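Local coordinates for protein superoxide dismutase (Leishmania major, PDB 4F2N) that probably catalyses the dismutation of superoxide to molecular oxygen and hydrogen peroxide at a mononuclear iron centre, at residues A103-F106 against N107-F111. Residues are numbered along the deposited sequence; the frame is centred on the assembly and turned at random.
With FE2 (Fe (II) ion), chain N.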
loop_
_atom_site.group_PDB
_atom_site.type_symbol
_atom_site.label_atom_id
_atom_site.label_comp_id
_atom_site.label_asym_id
_atom_site.label_seq_id
_atom_site.Cartn_x
_atom_site.Cartn_y
_atom_site.Cartn_z
ATOM N N ALA B 103 -10.325 9.294 7.442
ATOM C CA ALA B 103 -10.740 8.644 6.180
ATOM C C ALA B 103 -10.623 7.126 6.283
ATOM O O ALA B 103 -11.550 6.434 5.899
ATOM C CB ALA B 103 -9.945 9.174 4.984
ATOM N N GLN B 104 -9.504 6.594 6.795
ATOM C CA GLN B 104 -9.413 5.131 6.956
ATOM C C GLN B 104 -10.481 4.569 7.891
ATOM O O GLN B 104 -10.999 3.457 7.668
ATOM C CB GLN B 104 -8.004 4.681 7.402
ATOM C CG GLN B 104 -6.963 4.781 6.279
ATOM C CD GLN B 104 -7.209 3.757 5.151
ATOM O OE1 GLN B 104 -8.074 3.964 4.282
ATOM N NE2 GLN B 104 -6.446 2.670 5.151
ATOM N N HIS B 105 -10.817 5.307 8.956
ATOM C CA HIS B 105 -11.896 4.867 9.855
ATOM C C HIS B 105 -13.203 4.776 9.100
ATOM O O HIS B 105 -13.899 3.757 9.141
ATOM C CB HIS B 105 -12.001 5.753 11.114
ATOM C CG HIS B 105 -13.174 5.423 12.011
ATOM N ND1 HIS B 105 -13.584 4.149 12.249
ATOM C CD2 HIS B 105 -14.017 6.254 12.770
ATOM C CE1 HIS B 105 -14.620 4.162 13.105
ATOM N NE2 HIS B 105 -14.906 5.444 13.408
ATOM N N PHE B 106 -13.518 5.825 8.371
ATOM C CA PHE B 106 -14.730 5.848 7.567
ATOM C C PHE B 106 -14.678 4.724 6.514
ATOM O O PHE B 106 -15.664 3.973 6.350
ATOM C CB PHE B 106 -14.907 7.218 6.881
ATOM C CG PHE B 106 -15.991 7.214 5.823
ATOM C CD1 PHE B 106 -17.309 7.508 6.167
ATOM C CD2 PHE B 106 -15.704 6.875 4.498
ATOM C CE1 PHE B 106 -18.334 7.454 5.207
ATOM C CE2 PHE B 106 -16.708 6.819 3.529
ATOM C CZ PHE B 106 -18.034 7.118 3.889
ATOM N N ASN B 107 -13.552 4.608 5.805
ATOM C CA ASN B 107 -13.473 3.655 4.684
ATOM C C ASN B 107 -13.722 2.245 5.175
ATOM O O ASN B 107 -14.483 1.501 4.543
ATOM C CB ASN B 107 -12.123 3.719 3.955
ATOM C CG ASN B 107 -11.908 5.043 3.257
ATOM O OD1 ASN B 107 -12.869 5.781 2.957
ATOM N ND2 ASN B 107 -10.653 5.353 2.987
ATOM N N HIS B 108 -13.106 1.882 6.305
ATOM C CA HIS B 108 -13.292 0.515 6.865
ATOM C C HIS B 108 -14.699 0.302 7.372
ATOM O O HIS B 108 -15.279 -0.769 7.161
ATOM C CB HIS B 108 -12.267 0.188 7.975
ATOM C CG HIS B 108 -10.869 -0.085 7.438
ATOM N ND1 HIS B 108 -9.980 0.912 7.168
ATOM C CD2 HIS B 108 -10.260 -1.267 7.047
ATOM C CE1 HIS B 108 -8.860 0.396 6.659
ATOM N NE2 HIS B 108 -9.021 -0.943 6.559
ATOM N N SER B 109 -15.265 1.295 8.060
ATOM C CA SER B 109 -16.644 1.198 8.559
ATOM C C SER B 109 -17.621 0.935 7.438
ATOM O O SER B 109 -18.544 0.129 7.564
ATOM C CB SER B 109 -17.033 2.464 9.351
ATOM O OG SER B 109 -16.190 2.568 10.487
ATOM N N PHE B 110 -17.402 1.620 6.331
ATOM C CA PHE B 110 -18.282 1.506 5.178
ATOM C C PHE B 110 -18.128 0.121 4.569
ATOM O O PHE B 110 -19.123 -0.547 4.265
ATOM C CB PHE B 110 -17.972 2.610 4.136
ATOM C CG PHE B 110 -18.974 2.635 3.016
ATOM C CD1 PHE B 110 -20.257 3.147 3.229
ATOM C CD2 PHE B 110 -18.646 2.146 1.763
ATOM C CE1 PHE B 110 -21.196 3.178 2.198
ATOM C CE2 PHE B 110 -19.586 2.162 0.729
ATOM C CZ PHE B 110 -20.856 2.675 0.941
ATOM N N PHE B 111 -16.871 -0.327 4.442
ATOM C CA PHE B 111 -16.548 -1.681 3.981
ATOM C C PHE B 111 -17.270 -2.775 4.770
ATOM O O PHE B 111 -17.822 -3.701 4.155
ATOM C CB PHE B 111 -15.026 -1.889 4.070
ATOM C CG PHE B 111 -14.507 -3.096 3.350
ATOM C CD1 PHE B 111 -14.930 -3.419 2.052
ATOM C CD2 PHE B 111 -13.535 -3.891 3.951
ATOM C CE1 PHE B 111 -14.407 -4.530 1.389
ATOM C CE2 PHE B 111 -12.995 -5.007 3.276
ATOM C CZ PHE B 111 -13.429 -5.315 2.000
HETATM FE FE FE2 N . -8.017 -2.128 5.219
HETATM O O HOH W 1 -7.217 -0.285 4.188
#
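His-108, an iron ligand, and Gln-104, linked to the metal through its bound water, sit one turn apart on helix 96-113. The His-108 ring has CG beside the backbone N (chi1 -74°), carrying ND1 back to Gln-104 O at 2.8 Å, the oxygen lying almost in the ring plane though ND1 is tilted from the carbonyl plane. The same oxygen takes the helical bond from His-108 N on its opposite face. Gripped at ND1, the imidazole turns His-108 NE2 to the iron at 2.0 Å; His-58, Asp-191 and His-195 complete the protein ligands. Gln-104, bent at chi2 (-68°), brings its amide obliquely past the imidazole, Gln-104 NE2 lying 3.6 Å from His-108 CE1. Gln-104 NE2 donates to the iron-bound water O at 3.2 Å and is hydrogen-bonded to Tyr-66 OH. Gln-104 OE1 accepts a hydrogen bond from Asn-107 ND2 at 3.2 Å, in its carbonyl plane although the amides lie 76° apart, and another from Trp-156 NE1. Asn-107 OD1 meets the edge of the Phe-106 ring, 3.4 Å from CD2. Ser-109 OG donates a hydrogen bond to His-105 O at 2.9 Å, while His-105 ND1 is hydrogen-bonded to His-63 NE2. A second-shell glutamine on this helix, one turn before the metal histidine, is characteristic of iron superoxide dismutases and probably helps tune the water's proton affinity and the iron's redox potential.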